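Local coordinates for polyisoprenyl-teichoic acid--peptidoglycan teichoic acid transferase TagV (Bacillus subtilis, PDB 6UF3), which belongs to the LytR-CpsA-Psr family of bacterial cell-envelope proteins, at residues A[81-86]-A[244-249]. Sequence-based numbering, arbitrary orientation.
Sequences ENFLQI and TNLEKV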
ATOM      1  N   GLU A  81       5.203  11.876   2.830  1.00 18.76           N
ATOM      2  CA  GLU A  81       6.279  12.651   2.207  1.00 18.19           C
ATOM      3  C   GLU A  81       7.302  13.115   3.245  1.00 21.85           C
ATOM      4  O   GLU A  81       8.517  13.006   3.040  1.00 20.48           O
ATOM      5  CB  GLU A  81       5.702  13.854   1.455  1.00 19.38           C
ATOM      6  CG  GLU A  81       5.036  13.475   0.129  1.00 18.61           C
ATOM      7  CD  GLU A  81       4.452  14.661  -0.615  1.00 23.15           C
ATOM      8  OE1 GLU A  81       3.942  15.611   0.031  1.00 25.32           O
ATOM      9  OE2 GLU A  81       4.499  14.658  -1.865  1.00 23.60           O
ATOM     10  N   ASN A  82       6.824  13.658   4.360  1.00 20.83           N
ATOM     11  CA  ASN A  82       7.735  14.144   5.391  1.00 21.31           C
ATOM     12  C   ASN A  82       8.511  12.998   6.033  1.00 20.27           C
ATOM     13  O   ASN A  82       9.705  13.138   6.339  1.00 22.07           O
ATOM     14  CB  ASN A  82       6.946  14.905   6.452  1.00 20.80           C
ATOM     15  CG  ASN A  82       6.444  16.246   5.955  1.00 27.82           C
ATOM     16  OD1 ASN A  82       6.748  16.656   4.833  1.00 30.21           O
ATOM     17  ND2 ASN A  82       5.683  16.948   6.796  1.00 27.97           N
ATOM     18  N   PHE A  83       7.842  11.869   6.258  1.00 19.45           N
ATOM     19  CA  PHE A  83       8.478  10.726   6.900  1.00 21.52           C
ATOM     20  C   PHE A  83       9.575  10.129   6.025  1.00 19.73           C
ATOM     21  O   PHE A  83      10.668   9.809   6.521  1.00 21.81           O
ATOM     22  CB  PHE A  83       7.414   9.680   7.228  1.00 17.75           C
ATOM     23  CG  PHE A  83       7.948   8.471   7.927  1.00 19.81           C
ATOM     24  CD1 PHE A  83       8.527   8.572   9.176  1.00 21.58           C
ATOM     25  CD2 PHE A  83       7.855   7.221   7.335  1.00 19.66           C
ATOM     26  CE1 PHE A  83       9.013   7.451   9.820  1.00 25.81           C
ATOM     27  CE2 PHE A  83       8.339   6.101   7.977  1.00 23.27           C
ATOM     28  CZ  PHE A  83       8.922   6.219   9.219  1.00 24.23           C
ATOM     29  N   LEU A  84       9.305   9.968   4.727  1.00 20.33           N
ATOM     30  CA  LEU A  84      10.261   9.330   3.826  1.00 19.18           C
ATOM     31  C   LEU A  84      11.156  10.322   3.105  1.00 23.86           C
ATOM     32  O   LEU A  84      12.079   9.892   2.396  1.00 22.41           O
ATOM     33  CB  LEU A  84       9.525   8.477   2.779  1.00 19.23           C
ATOM     34  CG  LEU A  84       8.693   7.322   3.336  1.00 21.35           C
ATOM     35  CD1 LEU A  84       7.949   6.541   2.227  1.00 18.44           C
ATOM     36  CD2 LEU A  84       9.551   6.405   4.195  1.00 23.82           C
ATOM     37  N   GLN A  85      10.891  11.622   3.249  1.00 27.04           N
ATOM     38  CA  GLN A  85      11.675  12.671   2.603  1.00 28.08           C
ATOM     39  C   GLN A  85      11.770  12.428   1.099  1.00 27.35           C
ATOM     40  O   GLN A  85      12.827  12.555   0.487  1.00 28.64           O
ATOM     41  CB  GLN A  85      13.057  12.799   3.243  1.00 30.41           C
ATOM     42  CG  GLN A  85      13.003  13.453   4.601  1.00 31.69           C
ATOM     43  CD  GLN A  85      12.586  14.903   4.520  1.00 43.54           C
ATOM     44  OE1 GLN A  85      13.347  15.752   4.053  1.00 48.15           O
ATOM     45  NE2 GLN A  85      11.379  15.200   4.981  1.00 43.68           N
ATOM     46  N   ILE A  86      10.637  12.061   0.510  1.00 25.55           N
ATOM     47  CA  ILE A  86      10.501  11.951  -0.943  1.00 24.98           C
ATOM     48  C   ILE A  86       9.169  12.558  -1.341  1.00 23.80           C
ATOM     49  O   ILE A  86       8.245  12.659  -0.526  1.00 24.80           O
ATOM     50  CB  ILE A  86      10.587  10.490  -1.437  1.00 26.96           C
ATOM     51  CG1 ILE A  86       9.517   9.605  -0.780  1.00 22.98           C
ATOM     52  CG2 ILE A  86      12.001   9.932  -1.263  1.00 27.46           C
ATOM     53  CD1 ILE A  86       9.141   8.373  -1.618  1.00 23.12           C
ATOM     54  N   THR A 244      18.627   5.322  12.100  1.00 29.60           N
ATOM     55  CA  THR A 244      19.646   5.106  11.070  1.00 28.83           C
ATOM     56  C   THR A 244      19.103   4.258   9.920  1.00 27.50           C
ATOM     57  O   THR A 244      19.438   4.497   8.746  1.00 32.42           O
ATOM     58  CB  THR A 244      20.909   4.481  11.663  1.00 33.75           C
ATOM     59  OG1 THR A 244      20.590   3.247  12.311  1.00 34.97           O
ATOM     60  CG2 THR A 244      21.538   5.435  12.667  1.00 32.87           C
ATOM     61  N   ASN A 245      18.233   3.286  10.225  1.00 25.17           N
ATOM     62  CA  ASN A 245      17.561   2.568   9.142  1.00 25.58           C
ATOM     63  C   ASN A 245      16.711   3.509   8.308  1.00 24.58           C
ATOM     64  O   ASN A 245      16.693   3.410   7.080  1.00 27.59           O
ATOM     65  CB  ASN A 245      16.676   1.444   9.670  1.00 23.79           C
ATOM     66  CG  ASN A 245      15.843   0.808   8.571  1.00 26.75           C
ATOM     67  OD1 ASN A 245      14.657   1.157   8.348  1.00 27.09           O
ATOM     68  ND2 ASN A 245      16.459  -0.114   7.855  1.00 25.83           N
ATOM     69  N   LEU A 246      15.970   4.410   8.961  1.00 21.90           N
ATOM     70  CA  LEU A 246      15.118   5.319   8.205  1.00 23.01           C
ATOM     71  C   LEU A 246      15.954   6.224   7.314  1.00 23.48           C
ATOM     72  O   LEU A 246      15.556   6.529   6.185  1.00 23.41           O
ATOM     73  CB  LEU A 246      14.252   6.146   9.158  1.00 22.49           C
ATOM     74  CG  LEU A 246      13.328   7.187   8.522  1.00 21.51           C
ATOM     75  CD1 LEU A 246      12.340   6.536   7.562  1.00 22.28           C
ATOM     76  CD2 LEU A 246      12.583   7.994   9.595  1.00 22.12           C
ATOM     77  N   GLU A 247      17.132   6.643   7.789  1.00 23.25           N
ATOM     78  CA  GLU A 247      17.988   7.467   6.944  1.00 23.46           C
ATOM     79  C   GLU A 247      18.448   6.688   5.718  1.00 25.04           C
ATOM     80  O   GLU A 247      18.508   7.237   4.610  1.00 28.83           O
ATOM     81  CB  GLU A 247      19.190   7.994   7.738  1.00 31.24           C
ATOM     82  CG  GLU A 247      18.873   9.216   8.599  1.00 47.54           C
ATOM     83  CD  GLU A 247      18.144  10.319   7.833  1.00 60.83           C
ATOM     84  OE1 GLU A 247      18.516  10.605   6.674  1.00 66.57           O
ATOM     85  OE2 GLU A 247      17.192  10.902   8.392  1.00 63.33           O
ATOM     86  N   LYS A 248      18.754   5.391   5.892  1.00 29.08           N
ATOM     87  CA  LYS A 248      19.136   4.582   4.730  1.00 26.87           C
ATOM     88  C   LYS A 248      17.961   4.376   3.768  1.00 26.95           C
ATOM     89  O   LYS A 248      18.136   4.428   2.544  1.00 25.80           O
ATOM     90  CB  LYS A 248      19.711   3.236   5.190  1.00 27.71           C
ATOM     91  CG  LYS A 248      20.185   2.320   4.059  1.00 29.16           C
ATOM     92  CD  LYS A 248      21.332   2.941   3.303  1.00 29.50           C
ATOM     93  CE  LYS A 248      21.988   1.944   2.351  1.00 35.54           C
ATOM     94  NZ  LYS A 248      23.086   2.606   1.609  1.00 43.23           N
ATOM     95  N   VAL A 249      16.768   4.104   4.295  1.00 24.24           N
ATOM     96  CA  VAL A 249      15.592   3.956   3.434  1.00 23.96           C
ATOM     97  C   VAL A 249      15.365   5.235   2.640  1.00 24.07           C
ATOM     98  O   VAL A 249      15.101   5.200   1.430  1.00 25.29           O
ATOM     99  CB  VAL A 249      14.348   3.591   4.264  1.00 21.07           C
ATOM    100  CG1 VAL A 249      13.074   3.764   3.419  1.00 21.36           C
ATOM    101  CG2 VAL A 249      14.438   2.180   4.781  1.00 24.05           C
TER
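Leu246 lays its two methyl groups against the ring of Phe83, where the C-terminal end of helix 72-84 meets helix 243-257. Both helices pack on the mixed sheet at the centre of this LytR-CpsA-Psr fold, on the side lined by Leu43 of strand 39-44. The contact is small and apolar, and no hydrogen bond joins the two segments.

The tight part is the Phe83–Leu246 pair. Leu246 CD1 sits over one ring face in a CH-pi contact, 4.1 Å from the centroid and 22° off the normal, so it is offset toward the rim. The other branch makes the closest touch, with Leu246 CD2 at 3.6 Å from Phe83 CE1. Both side chains hold CG anti to the backbone N (chi1 -178° in Phe83). That setting carries the Phe83 ring nearer to helix 243-257 than its CB direction alone would. Ile224 touches both side chains.

Packing is looser around Leu84. Leu84 CD2 lies 4.4 Å from Leu246 CD1. Val249 CG1 is as loosely placed, 4.5 Å from Leu84 CD2. Leu84 and Val249 both rest on Leu43 of that strand. All four touching residues are buried. The more open side carries polar groups. Glu247 and Gln85 are partly exposed. Arg250 bridges the helices there: it bonds to Phe83 O and forms a salt bridge with Glu247.

Helix 72-84 ends at Leu84, and Gln85 follows with positive phi. The Gln85 side chain folds back over the last turn. Gln85 NE2 donates to Asn82 O at 3.0 Å, in a nearly straight bond with the acceptor almost in the amide plane of Gln85.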